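Local coordinates for glutamine aminotransferase class-II domain protein (Ruegeria pomeroyi, PDB 3MDN), which probably acts as a class-II glutamine amidotransferase, releasing ammonia from glutamine for transfer to an acceptor, at the interface of chains A and B. Numbering follows the deposited sequence. Chains: chain A/B, Glutamine aminotransferase class-II domain protein.

The interface of chains A and B. Residues chain A 125, 128-129, 136; chain B 125, 128-129, 136.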
ATOM      1  N   LYS A 125      28.742  -3.006   3.319  1.00 24.62           N
ATOM      2  CA  LYS A 125      29.470  -2.716   2.082  1.00 24.65           C
ATOM      3  C   LYS A 125      30.401  -3.875   1.662  1.00 24.95           C
ATOM      4  O   LYS A 125      30.412  -4.275   0.487  1.00 24.41           O
ATOM      5  CB  LYS A 125      30.242  -1.393   2.187  1.00 23.68           C
ATOM      6  CG  LYS A 125      30.859  -0.963   0.867  1.00 23.65           C
ATOM      7  CD  LYS A 125      31.658   0.304   0.942  1.00 20.20           C
ATOM      8  CE  LYS A 125      31.831   0.833  -0.466  1.00 20.47           C
ATOM      9  NZ  LYS A 125      32.908   1.788  -0.603  1.00 22.82           N
ATOM     10  N   ASP A 128      28.266  -6.825   0.421  1.00 25.01           N
ATOM     11  CA  ASP A 128      27.773  -6.546  -0.929  1.00 27.67           C
ATOM     12  C   ASP A 128      28.892  -6.675  -1.971  1.00 28.51           C
ATOM     13  O   ASP A 128      28.679  -7.207  -3.060  1.00 29.30           O
ATOM     14  CB  ASP A 128      27.204  -5.115  -1.054  1.00 27.48           C
ATOM     15  CG  ASP A 128      25.880  -4.907  -0.317  1.00 28.99           C
ATOM     16  OD1 ASP A 128      25.282  -5.867   0.220  1.00 33.72           O
ATOM     17  OD2 ASP A 128      25.429  -3.748  -0.276  1.00 34.91           O
HETATM   18  N   MSE A 129      30.067  -6.151  -1.653  1.00 28.86           N
HETATM   19  CA  MSE A 129      31.197  -6.241  -2.585  1.00 30.27           C
HETATM   20  C   MSE A 129      31.651  -7.677  -2.856  1.00 28.90           C
HETATM   21  O   MSE A 129      32.300  -7.930  -3.863  1.00 29.36           O
HETATM   22  CB  MSE A 129      32.380  -5.356  -2.153  1.00 30.38           C
HETATM   23  CG  MSE A 129      32.683  -4.190  -3.154  1.00 34.38           C
HETATM   24 SE   MSE A 129      31.258  -2.856  -3.567  1.00 38.27          SE
HETATM   25  CE  MSE A 129      31.491  -1.897  -1.908  1.00 37.24           C
ATOM     26  N   TYR A 136      24.970  -9.382  -8.953  1.00 28.63           N
ATOM     27  CA  TYR A 136      24.757  -8.120  -8.275  1.00 28.53           C
ATOM     28  C   TYR A 136      23.454  -7.431  -8.712  1.00 28.24           C
ATOM     29  O   TYR A 136      22.798  -6.769  -7.911  1.00 27.82           O
ATOM     30  CB  TYR A 136      25.948  -7.192  -8.481  1.00 28.53           C
ATOM     31  CG  TYR A 136      25.984  -6.116  -7.429  1.00 29.06           C
ATOM     32  CD1 TYR A 136      25.388  -4.880  -7.658  1.00 27.14           C
ATOM     33  CD2 TYR A 136      26.579  -6.351  -6.182  1.00 28.39           C
ATOM     34  CE1 TYR A 136      25.394  -3.889  -6.690  1.00 28.47           C
ATOM     35  CE2 TYR A 136      26.595  -5.350  -5.189  1.00 29.51           C
ATOM     36  CZ  TYR A 136      25.981  -4.129  -5.455  1.00 29.81           C
ATOM     37  OH  TYR A 136      25.980  -3.115  -4.508  1.00 32.81           O
TER
ATOM     38  N   LYS B 125      27.441  -2.011  -9.348  1.00 21.13           N
ATOM     39  CA  LYS B 125      28.377  -2.440  -8.310  1.00 21.09           C
ATOM     40  C   LYS B 125      29.492  -1.415  -8.076  1.00 21.71           C
ATOM     41  O   LYS B 125      29.718  -1.007  -6.932  1.00 21.28           O
ATOM     42  CB  LYS B 125      28.960  -3.816  -8.631  1.00 20.63           C
ATOM     43  CG  LYS B 125      29.868  -4.362  -7.552  1.00 19.67           C
ATOM     44  CD  LYS B 125      30.148  -5.843  -7.771  1.00 17.54           C
ATOM     45  CE  LYS B 125      30.998  -6.404  -6.662  1.00 15.62           C
ATOM     46  NZ  LYS B 125      31.457  -7.737  -7.034  1.00 13.18           N
ATOM     47  N   ASP B 128      28.211   1.680  -6.507  1.00 23.98           N
ATOM     48  CA  ASP B 128      28.003   1.426  -5.081  1.00 25.48           C
ATOM     49  C   ASP B 128      29.333   1.472  -4.311  1.00 26.22           C
ATOM     50  O   ASP B 128      29.397   2.040  -3.225  1.00 25.50           O
ATOM     51  CB  ASP B 128      27.328   0.058  -4.854  1.00 25.02           C
ATOM     52  CG  ASP B 128      25.819   0.096  -5.070  1.00 27.45           C
ATOM     53  OD1 ASP B 128      25.275   1.197  -5.237  1.00 29.79           O
ATOM     54  OD2 ASP B 128      25.175  -0.984  -5.091  1.00 30.76           O
HETATM   55  N   MSE B 129      30.365   0.842  -4.890  1.00 27.43           N
HETATM   56  CA  MSE B 129      31.692   0.710  -4.288  1.00 29.38           C
HETATM   57  C   MSE B 129      32.326   2.075  -4.036  1.00 28.87           C
HETATM   58  O   MSE B 129      33.117   2.239  -3.109  1.00 28.91           O
HETATM   59  CB  MSE B 129      32.581  -0.110  -5.222  1.00 30.39           C
HETATM   60  CG  MSE B 129      33.927  -0.634  -4.645  1.00 37.76           C
HETATM   61 SE   MSE B 129      35.199  -0.993  -6.135  1.00 51.48          SE
HETATM   62  CE  MSE B 129      35.254   0.819  -6.935  1.00 48.97           C
ATOM     63  N   TYR B 136      27.425   4.754   3.488  1.00 26.68           N
ATOM     64  CA  TYR B 136      26.924   3.541   2.848  1.00 27.22           C
ATOM     65  C   TYR B 136      25.648   3.013   3.524  1.00 27.39           C
ATOM     66  O   TYR B 136      24.738   2.502   2.858  1.00 27.40           O
ATOM     67  CB  TYR B 136      27.997   2.459   2.719  1.00 27.38           C
ATOM     68  CG  TYR B 136      27.618   1.437   1.678  1.00 28.52           C
ATOM     69  CD1 TYR B 136      26.899   0.289   2.028  1.00 29.39           C
ATOM     70  CD2 TYR B 136      27.940   1.636   0.344  1.00 28.42           C
ATOM     71  CE1 TYR B 136      26.528  -0.634   1.059  1.00 32.45           C
ATOM     72  CE2 TYR B 136      27.574   0.723  -0.633  1.00 31.45           C
ATOM     73  CZ  TYR B 136      26.872  -0.411  -0.275  1.00 33.33           C
ATOM     74  OH  TYR B 136      26.506  -1.322  -1.257  1.00 36.33           O
TER
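A:Lys125, A:Asp128 and A:Met129 lie on the short helix 124-129, with helical backbone torsions, and face the same helix and B:Tyr136, from helix 133-136, of chain B across a two-fold axis. The patch is a worked example of how a symmetric interface uses each small group of residues twice, with differences between the twins that are clearest at residue 129. With CG anti to the backbone N (chi1 -172°), the extended chain of A:Lys125 crosses one face of the B:Tyr136 ring at about a right angle, its CB 3.9 Å from the ring centroid in a CH-pi contact offset toward the rim. Beyond the ring, A:Lys125 NZ donates a 2.6 Å hydrogen bond to B:Met129 O, arriving above the carbonyl plane; in the twin, B:Lys125 NZ reaches A:Met129 O only weakly, at 3.3 Å. At the edge of the same ring, the phenol B:Tyr136 OH gives a hydrogen bond of 2.8 Å to A:Asp128 OD2, which accepts it on its anti lone pair, the one pointing away from the other carboxylate oxygen; the carboxylate plane is turned 62° from the ring. A phenylalanine in place of B:Tyr136 would probably keep the face for A:Lys125 but leave the A:Asp128 carboxylate without its phenol donor. Near the axis the two selenomethionines cross at about a right angle, and here symmetry is relaxed: A:Met129 is bent at chi2 (58°) and chi3, laying its SE 3.5 Å from B:Met129 CB, whereas the B:Met129 chain runs on past this contact before bending at chi3. Together, lysine-tyrosine packing, polar links and selenomethionine contact join the two subunits in the deposited tetramer, and may support a dimer in solution, which the structure alone does not show.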